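Local atomic coordinates of ORF98 PTP-2 (Cydia pomonella granulosis virus, PDB entry 6I28), a protein that probably acts as a dual-specificity protein phosphatase, removing phosphate groups from tyrosine and from serine or threonine residues of other proteins. Residues Leu114-Ile119 / Gln132-Lys137; Asn87-Lys92 / Val100-His105; Gln124-Gln129 / Cys154-Val159. One frame throughout, in Å; residues are numbered along the deposited sequence.

Contact 1 of 3, residues Leu114-Ile119 / Gln132-Lys137; sequences LAIYYI and QYVYGK
Val134 overlaps both Ile116 and Ile119 with a single methyl group. Its CG2 lies 3.9 Å from CG1 of Ile116 and 3.7 Å from CD1 of Ile119, meeting two side chains one helical turn apart. Val134 holds CG1 anti to its backbone N (chi1 168°), which turns the other branch, CG2, toward helix 110-123. Ile119 extends fully along CG1 to CD1 (chi2 179°), long enough to touch the ring of Tyr133 as well, where its CD1 comes within 4.2 Å of Tyr133 CD2 at an oblique angle. Branched aliphatic residues suit this place because they fill the space between two helices without needing a polar partner. The short helical segments lie 10.1 Å apart at their axes and run at 132° to each other. Tyr133 marks the outer margin: its hydroxyl makes a weak hydrogen bond with Lys137 NZ, which also donates to Ile14 O. This is helix-on-helix packing in the helical layer beside the sheet of the phosphatase domain: helix 127-137 lies outside helix 110-123, whose other sides press Leu114 against Leu89 of helix 82-95 and Ala115 against Val20 of strand 18-21.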
loop_
_atom_site.group_PDB
_atom_site.type_symbol
_atom_site.label_atom_id
_atom_site.label_comp_id
_atom_site.label_asym_id
_atom_site.label_seq_id
_atom_site.Cartn_x
_atom_site.Cartn_y
_atom_site.Cartn_z
ATOM N N LEU A 114 0.183 -0.782 3.728
ATOM C CA LEU A 114 -0.933 -0.054 3.134
ATOM C C LEU A 114 -1.805 -0.922 2.240
ATOM O O LEU A 114 -3.039 -0.751 2.235
ATOM C CB LEU A 114 -0.429 1.165 2.358
ATOM C CG LEU A 114 -1.437 2.077 1.645
ATOM C CD1 LEU A 114 -2.457 2.598 2.625
ATOM C CD2 LEU A 114 -0.723 3.223 0.909
ATOM N N ALA A 115 -1.197 -1.800 1.436
ATOM C CA ALA A 115 -1.978 -2.701 0.590
ATOM C C ALA A 115 -2.882 -3.585 1.430
ATOM O O ALA A 115 -4.085 -3.724 1.131
ATOM C CB ALA A 115 -1.045 -3.525 -0.274
ATOM N N ILE A 116 -2.351 -4.132 2.521
ATOM C CA ILE A 116 -3.122 -5.031 3.372
ATOM C C ILE A 116 -4.275 -4.261 3.981
ATOM O O ILE A 116 -5.397 -4.756 4.050
ATOM C CB ILE A 116 -2.216 -5.674 4.441
ATOM C CG1 ILE A 116 -1.239 -6.695 3.836
ATOM C CG2 ILE A 116 -3.057 -6.341 5.579
ATOM C CD1 ILE A 116 -0.248 -7.365 4.822
ATOM N N TYR A 117 -4.027 -3.021 4.395
ATOM C CA TYR A 117 -5.070 -2.231 5.033
ATOM C C TYR A 117 -6.166 -1.868 4.036
ATOM O O TYR A 117 -7.367 -1.945 4.356
ATOM C CB TYR A 117 -4.482 -0.944 5.603
ATOM C CG TYR A 117 -5.548 -0.055 6.248
ATOM C CD1 TYR A 117 -6.315 -0.485 7.269
ATOM C CD2 TYR A 117 -5.765 1.223 5.792
ATOM C CE1 TYR A 117 -7.295 0.328 7.877
ATOM C CE2 TYR A 117 -6.718 2.069 6.342
ATOM C CZ TYR A 117 -7.497 1.629 7.381
ATOM O OH TYR A 117 -8.463 2.432 7.967
ATOM N N TYR A 118 -5.780 -1.464 2.820
ATOM C CA TYR A 118 -6.771 -1.266 1.795
ATOM C C TYR A 118 -7.648 -2.471 1.579
ATOM O O TYR A 118 -8.865 -2.322 1.477
ATOM C CB TYR A 118 -6.125 -0.819 0.482
ATOM C CG TYR A 118 -7.131 -0.488 -0.561
ATOM C CD1 TYR A 118 -7.731 0.764 -0.548
ATOM C CD2 TYR A 118 -7.564 -1.410 -1.524
ATOM C CE1 TYR A 118 -8.673 1.107 -1.444
ATOM C CE2 TYR A 118 -8.528 -1.021 -2.487
ATOM C CZ TYR A 118 -9.092 0.236 -2.405
ATOM O OH TYR A 118 -10.062 0.687 -3.277
ATOM N N ILE A 119 -7.080 -3.696 1.613
ATOM C CA ILE A 119 -7.895 -4.890 1.419
ATOM C C ILE A 119 -8.743 -5.211 2.649
ATOM O O ILE A 119 -9.907 -5.594 2.515
ATOM C CB ILE A 119 -6.929 -6.038 1.017
ATOM C CG1 ILE A 119 -6.369 -5.773 -0.408
ATOM C CG2 ILE A 119 -7.597 -7.422 1.114
ATOM C CD1 ILE A 119 -5.404 -6.808 -0.887
ATOM N N GLN A 132 -2.767 -13.088 4.566
ATOM C CA GLN A 132 -2.592 -14.298 3.773
ATOM C C GLN A 132 -2.936 -14.085 2.302
ATOM O O GLN A 132 -2.226 -14.600 1.430
ATOM C CB GLN A 132 -3.407 -15.458 4.367
ATOM C CG GLN A 132 -3.020 -15.809 5.821
ATOM C CD GLN A 132 -1.674 -16.571 5.947
ATOM O OE1 GLN A 132 -1.021 -16.538 6.993
ATOM N NE2 GLN A 132 -1.258 -17.223 4.871
ATOM N N TYR A 133 -3.997 -13.336 1.991
ATOM C CA TYR A 133 -4.306 -13.086 0.583
ATOM C C TYR A 133 -3.122 -12.407 -0.110
ATOM O O TYR A 133 -2.656 -12.852 -1.172
ATOM C CB TYR A 133 -5.587 -12.243 0.425
ATOM C CG TYR A 133 -5.937 -12.041 -1.046
ATOM C CD1 TYR A 133 -6.716 -12.970 -1.742
ATOM C CD2 TYR A 133 -5.437 -10.941 -1.758
ATOM C CE1 TYR A 133 -7.007 -12.810 -3.093
ATOM C CE2 TYR A 133 -5.718 -10.767 -3.117
ATOM C CZ TYR A 133 -6.507 -11.702 -3.778
ATOM O OH TYR A 133 -6.777 -11.525 -5.134
ATOM N N VAL A 134 -2.623 -11.316 0.473
ATOM C CA VAL A 134 -1.499 -10.619 -0.140
ATOM C C VAL A 134 -0.262 -11.505 -0.206
ATOM O O VAL A 134 0.468 -11.486 -1.197
ATOM C CB VAL A 134 -1.192 -9.289 0.585
ATOM C CG1 VAL A 134 0.124 -8.796 0.081
ATOM C CG2 VAL A 134 -2.363 -8.361 0.437
ATOM N N TYR A 135 -0.004 -12.299 0.850
ATOM C CA TYR A 135 1.215 -13.084 0.937
ATOM C C TYR A 135 1.212 -14.203 -0.091
ATOM O O TYR A 135 2.268 -14.593 -0.593
ATOM C CB TYR A 135 1.361 -13.703 2.331
ATOM C CG TYR A 135 2.703 -14.376 2.581
ATOM C CD1 TYR A 135 2.908 -15.719 2.249
ATOM C CD2 TYR A 135 3.750 -13.687 3.173
ATOM C CE1 TYR A 135 4.136 -16.334 2.490
ATOM C CE2 TYR A 135 4.978 -14.297 3.420
ATOM C CZ TYR A 135 5.162 -15.610 3.070
ATOM O OH TYR A 135 6.370 -16.209 3.306
ATOM N N GLY A 136 0.027 -14.685 -0.449
ATOM C CA GLY A 136 -0.089 -15.626 -1.538
ATOM C C GLY A 136 0.363 -15.103 -2.883
ATOM O O GLY A 136 0.698 -15.909 -3.756
ATOM N N LYS A 137 0.360 -13.778 -3.095
ATOM C CA LYS A 137 0.849 -13.222 -4.355
ATOM C C LYS A 137 2.273 -12.674 -4.260
ATOM O O LYS A 137 3.006 -12.703 -5.255
ATOM C CB LYS A 137 -0.075 -12.102 -4.865
ATOM C CG LYS A 137 -1.582 -12.421 -4.812
ATOM C CD LYS A 137 -2.153 -12.919 -6.182
ATOM C CE LYS A 137 -3.701 -12.969 -6.182
ATOM N NZ LYS A 137 -4.284 -12.131 -7.286
#

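Contact 2 of 3, residues Asn87-Lys92 / Val100-His105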
loop_
_atom_site.group_PDB
_atom_site.type_symbol
_atom_site.label_atom_id
_atom_site.label_comp_id
_atom_site.label_asym_id
_atom_site.label_seq_id
_atom_site.Cartn_x
_atom_site.Cartn_y
_atom_site.Cartn_z
ATOM N N ASN A 87 -8.032 6.955 1.471
ATOM C CA ASN A 87 -8.962 7.728 0.660
ATOM C C ASN A 87 -8.378 8.032 -0.693
ATOM O O ASN A 87 -9.096 7.983 -1.698
ATOM C CB ASN A 87 -9.327 8.983 1.384
ATOM C CG ASN A 87 -10.243 8.717 2.516
ATOM O OD1 ASN A 87 -11.083 7.846 2.441
ATOM N ND2 ASN A 87 -10.090 9.470 3.591
ATOM N N TYR A 88 -7.065 8.279 -0.771
ATOM C CA TYR A 88 -6.424 8.441 -2.069
ATOM C C TYR A 88 -6.567 7.186 -2.923
ATOM O O TYR A 88 -7.000 7.225 -4.089
ATOM C CB TYR A 88 -4.973 8.791 -1.867
ATOM C CG TYR A 88 -4.216 9.049 -3.132
ATOM C CD1 TYR A 88 -4.258 10.299 -3.760
ATOM C CD2 TYR A 88 -3.467 8.049 -3.731
ATOM C CE1 TYR A 88 -3.549 10.496 -4.894
ATOM C CE2 TYR A 88 -2.746 8.270 -4.872
ATOM C CZ TYR A 88 -2.779 9.510 -5.460
ATOM O OH TYR A 88 -2.053 9.656 -6.624
ATOM N N LEU A 89 -6.272 6.021 -2.329
ATOM C CA LEU A 89 -6.427 4.799 -3.111
ATOM C C LEU A 89 -7.877 4.618 -3.564
ATOM O O LEU A 89 -8.140 4.270 -4.716
ATOM C CB LEU A 89 -6.002 3.630 -2.250
ATOM C CG LEU A 89 -4.489 3.564 -1.928
ATOM C CD1 LEU A 89 -4.347 2.486 -0.823
ATOM C CD2 LEU A 89 -3.631 3.246 -3.085
ATOM N N TRP A 90 -8.826 4.795 -2.646
ATOM C CA TRP A 90 -10.237 4.584 -2.942
ATOM C C TRP A 90 -10.694 5.507 -4.083
ATOM O O TRP A 90 -11.328 5.053 -5.041
ATOM C CB TRP A 90 -11.038 4.762 -1.657
ATOM C CG TRP A 90 -12.391 4.052 -1.786
ATOM C CD1 TRP A 90 -12.689 2.746 -1.397
ATOM C CD2 TRP A 90 -13.554 4.562 -2.373
ATOM N NE1 TRP A 90 -13.964 2.452 -1.702
ATOM C CE2 TRP A 90 -14.533 3.549 -2.305
ATOM C CE3 TRP A 90 -13.880 5.788 -2.950
ATOM C CZ2 TRP A 90 -15.791 3.718 -2.796
ATOM C CZ3 TRP A 90 -15.117 5.952 -3.432
ATOM C CH2 TRP A 90 -16.077 4.925 -3.360
ATOM N N LEU A 91 -10.255 6.758 -4.079
ATOM C CA LEU A 91 -10.715 7.681 -5.098
ATOM C C LEU A 91 -10.050 7.420 -6.453
ATOM O O LEU A 91 -10.705 7.591 -7.505
ATOM C CB LEU A 91 -10.483 9.121 -4.620
ATOM C CG LEU A 91 -11.257 9.538 -3.364
ATOM C CD1 LEU A 91 -10.659 10.807 -2.722
ATOM C CD2 LEU A 91 -12.753 9.758 -3.709
ATOM N N LYS A 92 -8.775 7.011 -6.453
ATOM C CA LYS A 92 -8.103 6.647 -7.704
ATOM C C LYS A 92 -8.672 5.371 -8.284
ATOM O O LYS A 92 -8.862 5.256 -9.498
ATOM C CB LYS A 92 -6.612 6.521 -7.480
ATOM C CG LYS A 92 -5.935 7.920 -7.256
ATOM C CD LYS A 92 -6.042 8.939 -8.415
ATOM C CE LYS A 92 -5.448 10.264 -7.989
ATOM N NZ LYS A 92 -5.512 11.225 -9.138
ATOM N N VAL A 100 -2.976 1.032 -9.038
ATOM C CA VAL A 100 -2.028 1.753 -8.185
ATOM C C VAL A 100 -0.824 0.860 -7.894
ATOM O O VAL A 100 -0.985 -0.291 -7.486
ATOM C CB VAL A 100 -2.678 2.193 -6.862
ATOM C CG1 VAL A 100 -1.763 3.071 -6.068
ATOM C CG2 VAL A 100 -3.955 2.950 -7.085
ATOM N N LEU A 101 0.372 1.407 -8.071
ATOM C CA LEU A 101 1.605 0.817 -7.579
ATOM C C LEU A 101 1.910 1.491 -6.237
ATOM O O LEU A 101 2.161 2.685 -6.190
ATOM C CB LEU A 101 2.771 0.989 -8.546
ATOM C CG LEU A 101 4.126 0.681 -7.905
ATOM C CD1 LEU A 101 4.187 -0.824 -7.395
ATOM C CD2 LEU A 101 5.297 1.012 -8.837
ATOM N N ILE A 102 1.913 0.720 -5.165
ATOM C CA ILE A 102 2.374 1.162 -3.848
ATOM C C ILE A 102 3.781 0.597 -3.622
ATOM O O ILE A 102 4.027 -0.612 -3.717
ATOM C CB ILE A 102 1.453 0.705 -2.714
ATOM C CG1 ILE A 102 -0.016 1.112 -2.913
ATOM C CG2 ILE A 102 1.980 1.273 -1.360
ATOM C CD1 ILE A 102 -0.944 0.197 -2.095
ATOM N N HIS A 103 4.751 1.451 -3.379
ATOM C CA HIS A 103 6.119 0.989 -3.243
ATOM C C HIS A 103 6.827 1.655 -2.062
ATOM O O HIS A 103 6.538 2.802 -1.680
ATOM C CB HIS A 103 6.958 1.230 -4.516
ATOM C CG HIS A 103 7.549 2.613 -4.638
ATOM N ND1 HIS A 103 8.803 2.949 -4.176
ATOM C CD2 HIS A 103 7.037 3.749 -5.180
ATOM C CE1 HIS A 103 9.043 4.223 -4.438
ATOM N NE2 HIS A 103 7.988 4.732 -5.042
ATOM N N CYS A 104 7.788 0.936 -1.514
ATOM C CA CYS A 104 8.757 1.444 -0.559
ATOM C C CYS A 104 10.137 1.098 -1.092
ATOM O O CYS A 104 10.419 1.310 -2.289
ATOM C CB CYS A 104 8.470 0.912 0.842
ATOM S SG CYS A 104 8.286 -0.853 1.054
ATOM N N HIS A 105 11.031 0.590 -0.248
ATOM C CA HIS A 105 12.358 0.181 -0.718
ATOM C C HIS A 105 12.447 -1.310 -1.008
ATOM O O HIS A 105 13.026 -1.699 -2.014
ATOM C CB HIS A 105 13.420 0.601 0.301
ATOM C CG HIS A 105 13.813 2.040 0.170
ATOM N ND1 HIS A 105 14.148 2.610 -1.038
ATOM C CD2 HIS A 105 13.878 3.039 1.077
ATOM C CE1 HIS A 105 14.435 3.887 -0.867
ATOM N NE2 HIS A 105 14.281 4.173 0.409
#
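Leu89 and Val100 cross at about a right angle, fastening helix 82-95 to one face of the mixed sheet in the alpha/beta fold of cysteine-dependent phosphatases. The helix segment runs nearly antiparallel to strand 100-103 (158°), a strand placed between strands 18-21 and 41-46. Although the CB of Leu89 does not aim straight at the strand, its CG stands anti to the carbonyl carbon, and from there the branch CD2 reaches the valine. There CD2 meets both branches, 3.5 Å from Val100 CG1 and 4.0 Å from Val100 CG2. Two residues along, Ile102 emerges on the same face and extends its CD1 to 4.2 Å from the same leucine methyl. Beta-branched residues suit an inner strand, and a flexible leucine suits the helix that must reach them. Leu101, between the two, points to the other face and packs on Met30 and Val34 of helix 27-36.

Lys92 plays a double part: its aliphatic stem lies near Val100 and places CG 3.9 Å above one face of the Tyr88 ring, offset toward the rim, while NZ forms salt bridges with Glu96 and Asp63. At the end of the strand, His103 and the following Cys104 begin a sequence that, with Arg110, matches the HCX5R signature of the phosphatase P-loop, whose cysteine is the nucleophile in relatives. The His103 ring is held at both nitrogens: NE2 is hydrogen-bonded to Ser44 OG, and ND1 donates at 162° to a lone pair of Cys104 O, 3.0 Å away.

Contact 3 of 3, residues Gln124-Gln129 / Cys154-Val159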
loop_
_atom_site.group_PDB
_atom_site.type_symbol
_atom_site.label_atom_id
_atom_site.label_comp_id
_atom_site.label_asym_id
_atom_site.label_seq_id
_atom_site.Cartn_x
_atom_site.Cartn_y
_atom_site.Cartn_z
ATOM N N GLN A 124 -13.749 -5.539 4.518
ATOM C CA GLN A 124 -14.141 -5.723 5.904
ATOM C C GLN A 124 -13.739 -7.121 6.356
ATOM O O GLN A 124 -14.577 -7.960 6.719
ATOM C CB GLN A 124 -15.634 -5.474 6.106
ATOM C CG GLN A 124 -15.968 -4.037 5.934
ATOM C CD GLN A 124 -15.436 -3.200 7.068
ATOM O OE1 GLN A 124 -15.776 -3.415 8.224
ATOM N NE2 GLN A 124 -14.617 -2.213 6.733
ATOM N N ILE A 125 -12.432 -7.377 6.292
ATOM C CA ILE A 125 -11.844 -8.630 6.748
ATOM C C ILE A 125 -10.654 -8.296 7.648
ATOM O O ILE A 125 -10.080 -7.222 7.579
ATOM C CB ILE A 125 -11.402 -9.564 5.588
ATOM C CG1 ILE A 125 -10.281 -8.955 4.741
ATOM C CG2 ILE A 125 -12.554 -9.854 4.654
ATOM C CD1 ILE A 125 -9.858 -9.831 3.501
ATOM N N ASP A 126 -10.277 -9.238 8.514
ATOM C CA ASP A 126 -9.274 -8.914 9.523
ATOM C C ASP A 126 -7.858 -9.008 8.967
ATOM O O ASP A 126 -7.633 -9.395 7.816
ATOM C CB ASP A 126 -9.416 -9.839 10.737
ATOM C CG ASP A 126 -9.102 -11.271 10.417
ATOM O OD1 ASP A 126 -8.694 -11.638 9.297
ATOM O OD2 ASP A 126 -9.277 -12.064 11.326
ATOM N N TYR A 127 -6.872 -8.667 9.802
ATOM C CA TYR A 127 -5.501 -8.616 9.323
ATOM C C TYR A 127 -5.022 -9.961 8.798
ATOM O O TYR A 127 -4.444 -10.040 7.711
ATOM C CB TYR A 127 -4.565 -8.128 10.404
ATOM C CG TYR A 127 -3.108 -8.300 10.020
ATOM C CD1 TYR A 127 -2.494 -7.383 9.203
ATOM C CD2 TYR A 127 -2.345 -9.390 10.456
ATOM C CE1 TYR A 127 -1.185 -7.512 8.828
ATOM C CE2 TYR A 127 -0.985 -9.508 10.067
ATOM C CZ TYR A 127 -0.429 -8.564 9.255
ATOM O OH TYR A 127 0.882 -8.648 8.848
ATOM N N GLU A 128 -5.240 -11.032 9.556
ATOM C CA GLU A 128 -4.677 -12.321 9.156
ATOM C C GLU A 128 -5.259 -12.778 7.820
ATOM O O GLU A 128 -4.540 -13.297 6.976
ATOM C CB GLU A 128 -4.917 -13.369 10.241
ATOM C CG GLU A 128 -3.686 -13.588 11.167
ATOM C CD GLU A 128 -2.481 -14.159 10.427
ATOM O OE1 GLU A 128 -2.674 -15.143 9.664
ATOM O OE2 GLU A 128 -1.349 -13.617 10.601
ATOM N N GLN A 129 -6.555 -12.565 7.594
ATOM C CA GLN A 129 -7.143 -12.923 6.305
ATOM C C GLN A 129 -6.566 -12.072 5.170
ATOM O O GLN A 129 -6.235 -12.583 4.093
ATOM C CB GLN A 129 -8.657 -12.761 6.346
ATOM C CG GLN A 129 -9.350 -13.504 5.233
ATOM C CD GLN A 129 -10.850 -13.425 5.339
ATOM O OE1 GLN A 129 -11.405 -13.296 6.429
ATOM N NE2 GLN A 129 -11.520 -13.476 4.197
ATOM N N CYS A 154 -9.139 -3.026 13.726
ATOM C CA CYS A 154 -10.236 -3.973 13.716
ATOM C C CYS A 154 -10.952 -3.949 15.055
ATOM O O CYS A 154 -10.314 -4.002 16.105
ATOM C CB CYS A 154 -9.787 -5.406 13.430
ATOM S SG CYS A 154 -8.717 -5.618 12.035
ATOM N N VAL A 155 -12.267 -3.840 15.009
ATOM C CA VAL A 155 -13.121 -3.914 16.187
ATOM C C VAL A 155 -13.933 -5.189 16.094
ATOM O O VAL A 155 -14.406 -5.567 15.017
ATOM C CB VAL A 155 -14.029 -2.670 16.251
ATOM C CG1 VAL A 155 -14.953 -2.757 17.453
ATOM C CG2 VAL A 155 -13.185 -1.423 16.258
ATOM N N TYR A 156 -14.051 -5.899 17.215
ATOM C CA TYR A 156 -14.868 -7.083 17.257
ATOM C C TYR A 156 -16.033 -6.783 18.169
ATOM O O TYR A 156 -15.821 -6.458 19.346
ATOM C CB TYR A 156 -14.061 -8.279 17.772
ATOM C CG TYR A 156 -12.864 -8.566 16.915
ATOM C CD1 TYR A 156 -11.656 -7.868 17.094
ATOM C CD2 TYR A 156 -12.927 -9.538 15.921
ATOM C CE1 TYR A 156 -10.568 -8.124 16.308
ATOM C CE2 TYR A 156 -11.820 -9.780 15.098
ATOM C CZ TYR A 156 -10.650 -9.060 15.290
ATOM O OH TYR A 156 -9.542 -9.319 14.498
ATOM N N SER A 157 -17.250 -6.928 17.644
ATOM C CA SER A 157 -18.465 -6.576 18.358
ATOM C C SER A 157 -19.356 -7.789 18.464
ATOM O O SER A 157 -19.492 -8.553 17.494
ATOM C CB SER A 157 -19.242 -5.448 17.690
ATOM O OG SER A 157 -18.423 -4.313 17.765
ATOM N N TYR A 158 -19.973 -7.939 19.630
ATOM C CA TYR A 158 -20.855 -9.054 19.881
ATOM C C TYR A 158 -22.243 -8.754 19.330
ATOM O O TYR A 158 -22.802 -7.691 19.600
ATOM C CB TYR A 158 -20.984 -9.339 21.380
ATOM C CG TYR A 158 -22.180 -10.229 21.618
ATOM C CD1 TYR A 158 -23.475 -9.701 21.799
ATOM C CD2 TYR A 158 -22.031 -11.603 21.595
ATOM C CE1 TYR A 158 -24.578 -10.538 21.967
ATOM C CE2 TYR A 158 -23.108 -12.433 21.769
ATOM C CZ TYR A 158 -24.385 -11.915 21.954
ATOM O OH TYR A 158 -25.445 -12.800 22.134
ATOM N N VAL A 159 -22.799 -9.667 18.553
ATOM C CA VAL A 159 -24.201 -9.578 18.148
ATOM C C VAL A 159 -24.693 -10.989 17.820
ATOM O O VAL A 159 -24.013 -11.750 17.119
ATOM C CB VAL A 159 -24.357 -8.601 16.974
ATOM C CG1 VAL A 159 -23.571 -9.071 15.771
ATOM C CG2 VAL A 159 -25.843 -8.379 16.623
#
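Asp126, the N-cap of helix 127-137, meets Cys154 and Tyr156 of the beta-hairpin formed by strands 154-159 and 162-167. The cysteine and tyrosine side chains leave the strand two residues apart, on the same face, and both end against the beginning of the helix. Cys154 places SG beside its backbone N (chi1 -49°), which brings the sulfur 4.2 Å from Asp126 CA and equally far from Tyr127 N. This is van der Waals packing, and the compact, weakly polar cysteine suits a place wedged against backbone. The cysteine side chain also touches Met120 of helix 110-123 and Val165 of the partner strand.

Tyr156 comes from the solvent-facing margin. The length of the tyrosine side chain brings OH to 3.8 Å from Asp126 CB, while the side chain also packs on Val165. Both hairpin residues thus meet the aspartate through its carbon atoms, and its carboxylate serves the helix instead. Aspartate suits an N-cap because it is short enough to fold back on the first turn, and its negative charge would probably also interact well with the positive end of the helix dipole. With chi1 at 66°, CG sits between the backbone N and the carbonyl carbon, and OD1 accepts from Gln129 N at 2.9 Å with an N-H...O angle of 160°.

Helix 110-123, which carries one side of contact 1, lies between the other two contacts and packs on residues of both. Along the chain contact 2 closes first, and its strand 100-103 leads through the P-loop sequence into that helix, where contact 1 begins. Contacts 1 and 2, with centres about 13 Å apart, touch where Tyr118 packs on Leu89 and Leu114 on Ile102. Contacts 1 and 3, centres about 15 Å apart, alternate their segments along the chain and share helix 127-137: Tyr127 packs on Ile116. Contacts 2 and 3 do not touch, their centres being about 23 Å apart. The packing therefore passes from the central sheet through successive helices to the C-terminal hairpin, joining the periphery to the presumed catalytic core.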